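TgTwinScan_2721 - E2 domain (Toxoplasma gondii, PDB 2F4Z) probably acts as a ubiquitin-conjugating (E2) enzyme, carrying ubiquitin or a related modifier as a thioester on the way to its target. Local coordinates at residues T87-T95 with A183-K192. Sequence-based numbering, arbitrary orientation.
Sequences TPYEGGHFT and AKLWTETFAK
Thr-187 lies across the two overlapping beta turns of 87-92 and shows how the two branches of a helical threonine can divide their work, the hydroxyl turning back to its own helix and the methyl packing on the facing turn. With its hydroxyl anti to the carbonyl carbon (chi1 -62°), OG1 donates a hydrogen bond back to Ala-183 O at 2.9 Å. The Thr-187 backbone N reaches that same oxygen from the opposite face of the carbonyl plane. OG1 also meets the Phe-94 ring at its edge and lies near Tyr-89 CD1, while CG2 packs 3.6 Å from Gly-92 CA. One turn back along the helix, Ala-183 CB is pressed tightly against Pro-88 CB at 3.4 Å and also touches Tyr-89 CE1. One turn onward, Ala-191 CB approaches Phe-94 CE2 at 3.4 Å. Where the chain leaves the helix, Ala-191 O accepts a hydrogen bond from His-93 N at 2.7 Å, in the carbonyl plane on a lone pair, tying this end to strand 93-99. The extended Lys-192 chain runs alongside Gly-91 O. In this E2 domain, helix 176-190 thus packs on the turns entering the sheet's third strand; beyond them, Tyr-89 touches Leu-155 of helix 144-156 and its OH is hydrogen-bonded to Trp-118 O.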
loop_
_atom_site.group_PDB
_atom_site.type_symbol
_atom_site.label_atom_id
_atom_site.label_comp_id
_atom_site.label_asym_id
_atom_site.label_seq_id
_atom_site.Cartn_x
_atom_site.Cartn_y
_atom_site.Cartn_z
ATOM N N THR A 87 -21.640 -11.801 -3.695
ATOM C CA THR A 87 -22.087 -10.555 -4.342
ATOM C C THR A 87 -22.812 -11.001 -5.612
ATOM O O THR A 87 -22.663 -12.139 -6.010
ATOM C CB THR A 87 -20.867 -9.657 -4.736
ATOM O OG1 THR A 87 -20.074 -10.372 -5.678
ATOM C CG2 THR A 87 -19.983 -9.388 -3.514
ATOM N N PRO A 88 -23.590 -10.114 -6.253
ATOM C CA PRO A 88 -24.086 -10.519 -7.548
ATOM C C PRO A 88 -22.974 -10.834 -8.582
ATOM O O PRO A 88 -23.265 -11.477 -9.609
ATOM C CB PRO A 88 -24.912 -9.336 -8.009
ATOM C CG PRO A 88 -24.806 -8.319 -6.969
ATOM C CD PRO A 88 -24.066 -8.784 -5.843
ATOM N N TYR A 89 -21.726 -10.457 -8.275
ATOM C CA TYR A 89 -20.610 -10.594 -9.225
ATOM C C TYR A 89 -19.915 -11.928 -9.090
ATOM O O TYR A 89 -19.035 -12.243 -9.866
ATOM C CB TYR A 89 -19.618 -9.412 -9.061
ATOM C CG TYR A 89 -20.391 -8.143 -9.045
ATOM C CD1 TYR A 89 -21.042 -7.702 -10.194
ATOM C CD2 TYR A 89 -20.551 -7.413 -7.864
ATOM C CE1 TYR A 89 -21.803 -6.550 -10.160
ATOM C CE2 TYR A 89 -21.331 -6.275 -7.817
ATOM C CZ TYR A 89 -21.927 -5.836 -8.963
ATOM O OH TYR A 89 -22.664 -4.664 -8.958
ATOM N N GLU A 90 -20.315 -12.708 -8.082
ATOM C CA GLU A 90 -19.669 -13.982 -7.802
ATOM C C GLU A 90 -19.632 -14.884 -9.022
ATOM O O GLU A 90 -20.623 -14.987 -9.742
ATOM C CB GLU A 90 -20.379 -14.695 -6.669
ATOM C CG GLU A 90 -19.736 -16.037 -6.375
ATOM C CD GLU A 90 -20.397 -16.786 -5.245
ATOM O OE1 GLU A 90 -20.789 -16.148 -4.214
ATOM O OE2 GLU A 90 -20.477 -18.035 -5.396
ATOM N N GLY A 91 -18.486 -15.526 -9.266
ATOM C CA GLY A 91 -18.307 -16.334 -10.454
ATOM C C GLY A 91 -17.973 -15.564 -11.724
ATOM O O GLY A 91 -17.655 -16.164 -12.743
ATOM N N GLY A 92 -18.030 -14.242 -11.693
ATOM C CA GLY A 92 -17.716 -13.433 -12.888
ATOM C C GLY A 92 -16.204 -13.242 -12.986
ATOM O O GLY A 92 -15.498 -13.276 -11.961
ATOM N N HIS A 93 -15.752 -12.988 -14.200
ATOM C CA HIS A 93 -14.368 -12.659 -14.508
ATOM C C HIS A 93 -14.357 -11.366 -15.258
ATOM O O HIS A 93 -14.865 -11.323 -16.331
ATOM C CB HIS A 93 -13.725 -13.790 -15.382
ATOM C CG HIS A 93 -13.662 -15.098 -14.658
ATOM N ND1 HIS A 93 -12.867 -15.280 -13.533
ATOM C CD2 HIS A 93 -14.387 -16.244 -14.805
ATOM C CE1 HIS A 93 -13.068 -16.500 -13.056
ATOM N NE2 HIS A 93 -13.980 -17.109 -13.809
ATOM N N PHE A 94 -13.739 -10.327 -14.693
ATOM C CA PHE A 94 -13.877 -8.950 -15.224
ATOM C C PHE A 94 -12.533 -8.513 -15.714
ATOM O O PHE A 94 -11.524 -8.702 -15.001
ATOM C CB PHE A 94 -14.448 -8.003 -14.147
ATOM C CG PHE A 94 -15.814 -8.421 -13.666
ATOM C CD1 PHE A 94 -15.947 -9.265 -12.559
ATOM C CD2 PHE A 94 -16.955 -8.065 -14.390
ATOM C CE1 PHE A 94 -17.205 -9.682 -12.127
ATOM C CE2 PHE A 94 -18.218 -8.508 -13.967
ATOM C CZ PHE A 94 -18.324 -9.314 -12.825
ATOM N N THR A 95 -12.515 -8.016 -16.933
ATOM C CA THR A 95 -11.346 -7.507 -17.599
ATOM C C THR A 95 -11.353 -6.008 -17.480
ATOM O O THR A 95 -12.403 -5.393 -17.633
ATOM C CB THR A 95 -11.407 -7.917 -19.101
ATOM O OG1 THR A 95 -11.357 -9.353 -19.155
ATOM C CG2 THR A 95 -10.246 -7.317 -19.953
ATOM N N ALA A 183 -27.553 -7.394 -11.743
ATOM C CA ALA A 183 -26.104 -7.429 -11.619
ATOM C C ALA A 183 -25.693 -8.868 -11.820
ATOM O O ALA A 183 -24.733 -9.134 -12.554
ATOM C CB ALA A 183 -25.638 -6.874 -10.259
ATOM N N LYS A 184 -26.423 -9.787 -11.193
ATOM C CA LYS A 184 -26.199 -11.203 -11.392
ATOM C C LYS A 184 -26.427 -11.705 -12.828
ATOM O O LYS A 184 -25.641 -12.514 -13.338
ATOM C CB LYS A 184 -26.973 -12.033 -10.366
ATOM C CG LYS A 184 -27.033 -13.476 -10.748
ATOM C CD LYS A 184 -27.514 -14.378 -9.626
ATOM C CE LYS A 184 -27.552 -15.829 -10.118
ATOM N NZ LYS A 184 -28.592 -16.633 -9.387
ATOM N N LEU A 185 -27.456 -11.214 -13.501
ATOM C CA LEU A 185 -27.679 -11.586 -14.898
ATOM C C LEU A 185 -26.580 -11.012 -15.804
ATOM O O LEU A 185 -26.125 -11.697 -16.729
ATOM C CB LEU A 185 -29.043 -11.114 -15.403
ATOM C CG LEU A 185 -29.433 -11.436 -16.864
ATOM C CD1 LEU A 185 -29.555 -12.960 -17.038
ATOM C CD2 LEU A 185 -30.732 -10.728 -17.188
ATOM N N TRP A 186 -26.190 -9.747 -15.586
ATOM C CA TRP A 186 -25.056 -9.152 -16.330
ATOM C C TRP A 186 -23.790 -9.957 -16.102
ATOM O O TRP A 186 -23.078 -10.221 -17.039
ATOM C CB TRP A 186 -24.835 -7.695 -15.994
ATOM C CG TRP A 186 -25.689 -6.755 -16.811
ATOM C CD1 TRP A 186 -27.031 -6.875 -17.038
ATOM C CD2 TRP A 186 -25.290 -5.493 -17.392
ATOM N NE1 TRP A 186 -27.479 -5.799 -17.761
ATOM C CE2 TRP A 186 -26.444 -4.921 -17.973
ATOM C CE3 TRP A 186 -24.068 -4.806 -17.496
ATOM C CZ2 TRP A 186 -26.402 -3.723 -18.706
ATOM C CZ3 TRP A 186 -24.018 -3.615 -18.213
ATOM C CH2 TRP A 186 -25.174 -3.064 -18.794
ATOM N N THR A 187 -23.527 -10.377 -14.873
ATOM C CA THR A 187 -22.376 -11.279 -14.562
ATOM C C THR A 187 -22.429 -12.606 -15.401
ATOM O O THR A 187 -21.445 -13.007 -16.064
ATOM C CB THR A 187 -22.307 -11.524 -13.033
ATOM O OG1 THR A 187 -22.076 -10.264 -12.362
ATOM C CG2 THR A 187 -21.173 -12.480 -12.650
ATOM N N GLU A 188 -23.601 -13.239 -15.434
ATOM C CA GLU A 188 -23.786 -14.529 -16.102
ATOM C C GLU A 188 -23.681 -14.340 -17.582
ATOM O O GLU A 188 -23.145 -15.179 -18.263
ATOM C CB GLU A 188 -25.142 -15.148 -15.735
ATOM C CG GLU A 188 -25.141 -15.564 -14.256
ATOM C CD GLU A 188 -26.500 -16.006 -13.649
ATOM O OE1 GLU A 188 -27.580 -15.377 -13.913
ATOM O OE2 GLU A 188 -26.442 -16.973 -12.827
ATOM N N THR A 189 -24.121 -13.193 -18.063
ATOM C CA THR A 189 -24.164 -12.900 -19.461
ATOM C C THR A 189 -22.812 -12.435 -20.041
ATOM O O THR A 189 -22.422 -12.882 -21.103
ATOM C CB THR A 189 -25.229 -11.834 -19.718
ATOM O OG1 THR A 189 -26.486 -12.355 -19.311
ATOM C CG2 THR A 189 -25.291 -11.458 -21.172
ATOM N N PHE A 190 -22.125 -11.535 -19.347
ATOM C CA PHE A 190 -20.958 -10.845 -19.887
ATOM C C PHE A 190 -19.640 -11.171 -19.232
ATOM O O PHE A 190 -18.594 -10.810 -19.777
ATOM C CB PHE A 190 -21.133 -9.333 -19.755
ATOM C CG PHE A 190 -22.325 -8.831 -20.404
ATOM C CD1 PHE A 190 -23.329 -8.266 -19.647
ATOM C CD2 PHE A 190 -22.462 -8.940 -21.810
ATOM C CE1 PHE A 190 -24.489 -7.801 -20.243
ATOM C CE2 PHE A 190 -23.596 -8.469 -22.440
ATOM C CZ PHE A 190 -24.631 -7.884 -21.654
ATOM N N ALA A 191 -19.657 -11.824 -18.086
ATOM C CA ALA A 191 -18.447 -11.964 -17.285
ATOM C C ALA A 191 -18.127 -13.436 -17.084
ATOM O O ALA A 191 -17.405 -13.830 -16.163
ATOM C CB ALA A 191 -18.643 -11.259 -15.954
ATOM N N LYS A 192 -18.724 -14.262 -17.938
ATOM C CA LYS A 192 -18.763 -15.746 -17.737
ATOM C C LYS A 192 -18.735 -16.443 -19.077
ATOM O O LYS A 192 -17.690 -16.411 -19.743
ATOM C CB LYS A 192 -19.999 -16.216 -16.941
ATOM C CG LYS A 192 -19.995 -15.886 -15.450
ATOM C CD LYS A 192 -20.832 -16.904 -14.735
ATOM C CE LYS A 192 -21.399 -16.406 -13.418
ATOM N NZ LYS A 192 -21.987 -17.571 -12.660
#